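Local coordinates for protein N-acetylglucosaminidase (Paenibacillus barengoltzii, PDB 6INX) that is a family 18 glycoside hydrolase that probably cleaves glycosidic bonds of N-acetylglucosamine in glycans, at residues G233-P245 with S255-L268. Residues are numbered along the deposited sequence; the frame is centred on the assembly and turned at random.
Sequences GAAFYSRMWKDVP and SPGSGGYGPDFTEL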
loop_
_atom_site.group_PDB
_atom_site.type_symbol
_atom_site.label_atom_id
_atom_site.label_comp_id
_atom_site.label_asym_id
_atom_site.label_seq_id
_atom_site.Cartn_x
_atom_site.Cartn_y
_atom_site.Cartn_z
ATOM N N GLY A 233 0.970 -15.919 -10.350
ATOM C CA GLY A 233 1.077 -15.198 -11.611
ATOM C C GLY A 233 2.498 -14.832 -11.995
ATOM O O GLY A 233 3.300 -14.418 -11.145
ATOM N N ALA A 234 2.782 -14.953 -13.294
ATOM C CA ALA A 234 4.006 -14.491 -13.931
ATOM C C ALA A 234 3.644 -13.517 -15.038
ATOM O O ALA A 234 2.612 -13.657 -15.703
ATOM C CB ALA A 234 4.799 -15.652 -14.554
ATOM N N ALA A 235 4.505 -12.533 -15.244
ATOM C CA ALA A 235 4.248 -11.468 -16.197
ATOM C C ALA A 235 5.273 -11.548 -17.315
ATOM O O ALA A 235 6.478 -11.573 -17.052
ATOM C CB ALA A 235 4.336 -10.103 -15.516
ATOM N N PHE A 236 4.792 -11.564 -18.556
ATOM C CA PHE A 236 5.656 -11.507 -19.732
ATOM C C PHE A 236 5.903 -10.074 -20.206
ATOM O O PHE A 236 6.169 -9.845 -21.395
ATOM C CB PHE A 236 5.066 -12.354 -20.868
ATOM C CG PHE A 236 5.109 -13.849 -20.643
ATOM C CD1 PHE A 236 5.483 -14.412 -19.433
ATOM C CD2 PHE A 236 4.738 -14.701 -21.678
ATOM C CE1 PHE A 236 5.508 -15.798 -19.268
ATOM C CE2 PHE A 236 4.765 -16.079 -21.515
ATOM C CZ PHE A 236 5.137 -16.623 -20.321
ATOM N N TYR A 237 5.842 -9.099 -19.298
ATOM C CA TYR A 237 5.973 -7.686 -19.648
ATOM C C TYR A 237 6.440 -6.951 -18.399
ATOM O O TYR A 237 6.425 -7.498 -17.290
ATOM C CB TYR A 237 4.630 -7.102 -20.129
ATOM C CG TYR A 237 3.648 -7.084 -18.988
ATOM C CD1 TYR A 237 2.934 -8.223 -18.659
ATOM C CD2 TYR A 237 3.502 -5.955 -18.178
ATOM C CE1 TYR A 237 2.077 -8.252 -17.574
ATOM C CE2 TYR A 237 2.641 -5.969 -17.098
ATOM C CZ TYR A 237 1.940 -7.121 -16.803
ATOM O OH TYR A 237 1.106 -7.146 -15.722
ATOM N N SER A 238 6.802 -5.685 -18.583
ATOM C CA SER A 238 7.391 -4.884 -17.521
ATOM C C SER A 238 6.472 -3.761 -17.052
ATOM O O SER A 238 5.529 -3.357 -17.730
ATOM C CB SER A 238 8.722 -4.281 -17.984
ATOM O OG SER A 238 8.543 -3.316 -19.011
ATOM N N ARG A 239 6.792 -3.243 -15.866
ATOM C CA ARG A 239 6.298 -1.958 -15.392
ATOM C C ARG A 239 7.490 -1.015 -15.307
ATOM O O ARG A 239 8.613 -1.448 -15.042
ATOM C CB ARG A 239 5.650 -2.099 -14.004
ATOM C CG ARG A 239 4.222 -2.668 -14.026
ATOM C CD ARG A 239 3.218 -1.606 -14.429
ATOM N NE ARG A 239 1.900 -2.179 -14.682
ATOM C CZ ARG A 239 0.814 -1.458 -14.926
ATOM N NH1 ARG A 239 0.867 -0.130 -14.931
ATOM N NH2 ARG A 239 -0.336 -2.074 -15.162
ATOM N N MET A 240 7.256 0.271 -15.570
ATOM C CA MET A 240 8.362 1.195 -15.789
ATOM C C MET A 240 8.067 2.551 -15.172
ATOM O O MET A 240 6.957 3.069 -15.297
ATOM C CB MET A 240 8.594 1.364 -17.296
ATOM C CG MET A 240 9.678 2.364 -17.661
ATOM S SD MET A 240 9.989 2.392 -19.449
ATOM C CE MET A 240 8.456 3.093 -20.035
ATOM N N TRP A 241 9.065 3.113 -14.490
ATOM C CA TRP A 241 8.977 4.456 -13.941
ATOM C C TRP A 241 10.035 5.340 -14.593
ATOM O O TRP A 241 11.159 4.892 -14.860
ATOM C CB TRP A 241 9.224 4.451 -12.426
ATOM C CG TRP A 241 8.123 3.876 -11.576
ATOM C CD1 TRP A 241 7.209 4.579 -10.844
ATOM C CD2 TRP A 241 7.849 2.490 -11.342
ATOM N NE1 TRP A 241 6.378 3.714 -10.162
ATOM C CE2 TRP A 241 6.753 2.425 -10.447
ATOM C CE3 TRP A 241 8.419 1.295 -11.803
ATOM C CZ2 TRP A 241 6.211 1.214 -10.016
ATOM C CZ3 TRP A 241 7.894 0.094 -11.360
ATOM C CH2 TRP A 241 6.794 0.061 -10.479
ATOM N N LYS A 242 9.688 6.607 -14.804
ATOM C CA LYS A 242 10.546 7.540 -15.515
ATOM C C LYS A 242 11.101 8.615 -14.588
ATOM O O LYS A 242 10.486 8.973 -13.580
ATOM C CB LYS A 242 9.773 8.212 -16.646
ATOM C CG LYS A 242 9.203 7.219 -17.663
ATOM C CD LYS A 242 8.368 7.937 -18.711
ATOM C CE LYS A 242 7.829 6.945 -19.736
ATOM N NZ LYS A 242 6.971 7.600 -20.769
ATOM N N ASP A 243 12.281 9.125 -14.954
ATOM C CA ASP A 243 12.876 10.287 -14.297
ATOM C C ASP A 243 13.093 10.047 -12.805
ATOM O O ASP A 243 12.721 10.859 -11.953
ATOM C CB ASP A 243 12.058 11.544 -14.580
ATOM C CG ASP A 243 11.942 11.819 -16.065
ATOM O OD1 ASP A 243 12.994 11.826 -16.743
ATOM O OD2 ASP A 243 10.810 11.993 -16.547
ATOM N N VAL A 244 13.720 8.919 -12.495
ATOM C CA VAL A 244 13.955 8.566 -11.098
ATOM C C VAL A 244 15.397 8.882 -10.719
ATOM O O VAL A 244 16.304 8.764 -11.557
ATOM C CB VAL A 244 13.567 7.113 -10.784
ATOM C CG1 VAL A 244 12.239 6.752 -11.432
ATOM C CG2 VAL A 244 14.616 6.180 -11.235
ATOM N N PRO A 245 15.639 9.327 -9.489
ATOM C CA PRO A 245 17.005 9.654 -9.070
ATOM C C PRO A 245 17.944 8.464 -9.203
ATOM O O PRO A 245 17.570 7.311 -8.962
ATOM C CB PRO A 245 16.829 10.049 -7.597
ATOM C CG PRO A 245 15.417 10.513 -7.508
ATOM C CD PRO A 245 14.636 9.682 -8.474
ATOM N N SER A 255 9.514 8.676 -8.480
ATOM C CA SER A 255 9.299 9.219 -9.806
ATOM C C SER A 255 8.254 10.327 -9.742
ATOM O O SER A 255 7.403 10.333 -8.846
ATOM C CB SER A 255 8.757 8.110 -10.715
ATOM O OG SER A 255 8.443 8.612 -12.004
ATOM N N PRO A 256 8.279 11.283 -10.674
ATOM C CA PRO A 256 7.161 12.237 -10.776
ATOM C C PRO A 256 5.850 11.589 -11.191
ATOM O O PRO A 256 4.785 12.166 -10.948
ATOM C CB PRO A 256 7.633 13.233 -11.848
ATOM C CG PRO A 256 9.102 13.032 -11.955
ATOM C CD PRO A 256 9.367 11.593 -11.620
ATOM N N GLY A 257 5.899 10.414 -11.819
ATOM C CA GLY A 257 4.708 9.747 -12.299
ATOM C C GLY A 257 4.655 8.314 -11.796
ATOM O O GLY A 257 5.591 7.822 -11.168
ATOM N N SER A 258 3.553 7.651 -12.134
ATOM C CA SER A 258 3.355 6.287 -11.661
ATOM C C SER A 258 4.075 5.291 -12.571
ATOM O O SER A 258 4.725 5.652 -13.556
ATOM C CB SER A 258 1.867 5.977 -11.562
ATOM O OG SER A 258 1.263 6.062 -12.834
ATOM N N GLY A 259 3.988 4.012 -12.214
ATOM C CA GLY A 259 4.619 2.960 -12.981
ATOM C C GLY A 259 3.706 2.458 -14.078
ATOM O O GLY A 259 2.869 1.588 -13.853
ATOM N N GLY A 260 3.843 3.034 -15.262
ATOM C CA GLY A 260 3.051 2.604 -16.387
ATOM C C GLY A 260 3.602 1.334 -16.981
ATOM O O GLY A 260 4.594 0.768 -16.528
ATOM N N TYR A 261 2.933 0.862 -18.023
ATOM C CA TYR A 261 3.467 -0.294 -18.725
ATOM C C TYR A 261 4.812 0.050 -19.345
ATOM O O TYR A 261 5.006 1.133 -19.905
ATOM C CB TYR A 261 2.513 -0.734 -19.833
ATOM C CG TYR A 261 1.310 -1.477 -19.325
ATOM C CD1 TYR A 261 1.433 -2.729 -18.732
ATOM C CD2 TYR A 261 0.041 -0.924 -19.436
ATOM C CE1 TYR A 261 0.326 -3.406 -18.271
ATOM C CE2 TYR A 261 -1.066 -1.590 -18.978
ATOM C CZ TYR A 261 -0.925 -2.831 -18.397
ATOM O OH TYR A 261 -2.036 -3.497 -17.942
ATOM N N GLY A 262 5.745 -0.881 -19.237
ATOM C CA GLY A 262 6.993 -0.779 -19.938
ATOM C C GLY A 262 6.984 -1.712 -21.127
ATOM O O GLY A 262 5.941 -2.227 -21.548
ATOM N N PRO A 263 8.160 -1.957 -21.685
ATOM C CA PRO A 263 8.252 -2.873 -22.825
ATOM C C PRO A 263 7.811 -4.284 -22.452
ATOM O O PRO A 263 7.962 -4.732 -21.314
ATOM C CB PRO A 263 9.745 -2.837 -23.181
ATOM C CG PRO A 263 10.251 -1.536 -22.591
ATOM C CD PRO A 263 9.448 -1.321 -21.354
ATOM N N ASP A 264 7.249 -4.995 -23.431
ATOM C CA ASP A 264 7.025 -6.418 -23.217
ATOM C C ASP A 264 8.350 -7.171 -23.263
ATOM O O ASP A 264 9.405 -6.607 -23.578
ATOM C CB ASP A 264 5.980 -6.989 -24.184
ATOM C CG ASP A 264 6.405 -6.942 -25.646
ATOM O OD1 ASP A 264 7.592 -6.741 -25.961
ATOM O OD2 ASP A 264 5.513 -7.127 -26.503
ATOM N N PHE A 265 8.305 -8.462 -22.935
ATOM C CA PHE A 265 9.560 -9.204 -22.864
ATOM C C PHE A 265 10.268 -9.254 -24.216
ATOM O O PHE A 265 11.500 -9.207 -24.270
ATOM C CB PHE A 265 9.376 -10.601 -22.275
ATOM C CG PHE A 265 10.677 -11.285 -21.984
ATOM C CD1 PHE A 265 11.402 -10.960 -20.853
ATOM C CD2 PHE A 265 11.204 -12.212 -22.868
ATOM C CE1 PHE A 265 12.613 -11.564 -20.581
ATOM C CE2 PHE A 265 12.420 -12.828 -22.603
ATOM C CZ PHE A 265 13.123 -12.499 -21.457
ATOM N N THR A 266 9.513 -9.368 -25.313
ATOM C CA THR A 266 10.125 -9.288 -26.643
ATOM C C THR A 266 11.004 -8.051 -26.770
ATOM O O THR A 266 12.175 -8.135 -27.168
ATOM C CB THR A 266 9.034 -9.233 -27.713
ATOM O OG1 THR A 266 8.128 -10.322 -27.531
ATOM C CG2 THR A 266 9.660 -9.300 -29.115
ATOM N N GLU A 267 10.447 -6.889 -26.420
ATOM C CA GLU A 267 11.161 -5.626 -26.561
ATOM C C GLU A 267 12.275 -5.489 -25.530
ATOM O O GLU A 267 13.325 -4.908 -25.825
ATOM C CB GLU A 267 10.172 -4.469 -26.430
ATOM C CG GLU A 267 9.394 -4.200 -27.693
ATOM C CD GLU A 267 10.289 -4.185 -28.909
ATOM O OE1 GLU A 267 10.195 -5.116 -29.741
ATOM O OE2 GLU A 267 11.103 -3.244 -29.018
ATOM N N LEU A 268 12.068 -6.006 -24.315
ATOM C CA LEU A 268 13.132 -5.983 -23.312
ATOM C C LEU A 268 14.343 -6.770 -23.793
ATOM O O LEU A 268 15.490 -6.312 -23.679
ATOM C CB LEU A 268 12.624 -6.575 -22.000
ATOM C CG LEU A 268 11.622 -5.757 -21.195
ATOM C CD1 LEU A 268 11.085 -6.612 -20.059
ATOM C CD2 LEU A 268 12.264 -4.480 -20.666
HETATM O O HOH W 1 -1.739 -5.790 -16.832
HETATM O O HOH W 2 6.964 7.252 -13.937
#
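Strand 237-241 pairs antiparallel with strand 260-264, an edge of the five-stranded sheet inserted after barrel strand 230-235 as in many family 18 enzymes; a beta bulge shifts the register between Tyr237–Asp264 and Arg239–Tyr261. Backbone bonds run from Gly262 N to Ser238 O, from Met240 N to Gly260 O and from Phe265 N to Phe236 O, the last at the helix start that Asp264 caps by accepting Glu267 N on OD1. Ser238 grips Pro263 O twice, through its N and, on a lone pair in the carbonyl plane, through OG at 2.8 Å; chi1 of 67° holds OG between its own N and carbonyl carbon, turned to the Pro263 carbonyl. Arg239 bends at chi2 (-78°) to lay its guanidinium over the Tyr261 ring, CZ 4.0 Å from the centroid and the planes 31° apart. Its NH1 donates in plane to Gly259 O at 2.8 Å, while NE forms a salt bridge with Asp186, which is also hydrogen-bonded to Tyr237 OH. Tyr237 CE2 comes to the edge of the Tyr261 ring, 3.6 Å from its CE1. Gly259 CA makes a CH-pi contact, 3.4 Å from the centroid of the five-membered ring of Trp241, where a side chain would clash; Trp241 NE1 is hydrogen-bonded to Gln192 O. Farther on, Ser255 OG donates to Lys242 O at 2.6 Å and accepts Gly257 N in an ST turn. A leucine in place of Arg239 would probably leave Gly259 O without its NH1 donor, Tyr261 without its cation and Asp186 without its salt-bridge mate, though still with Tyr237 OH. Arg239 thus joins hydrogen bond, salt bridge and cation-pi contact, linking the edge strand to Asp186 through one buried charge.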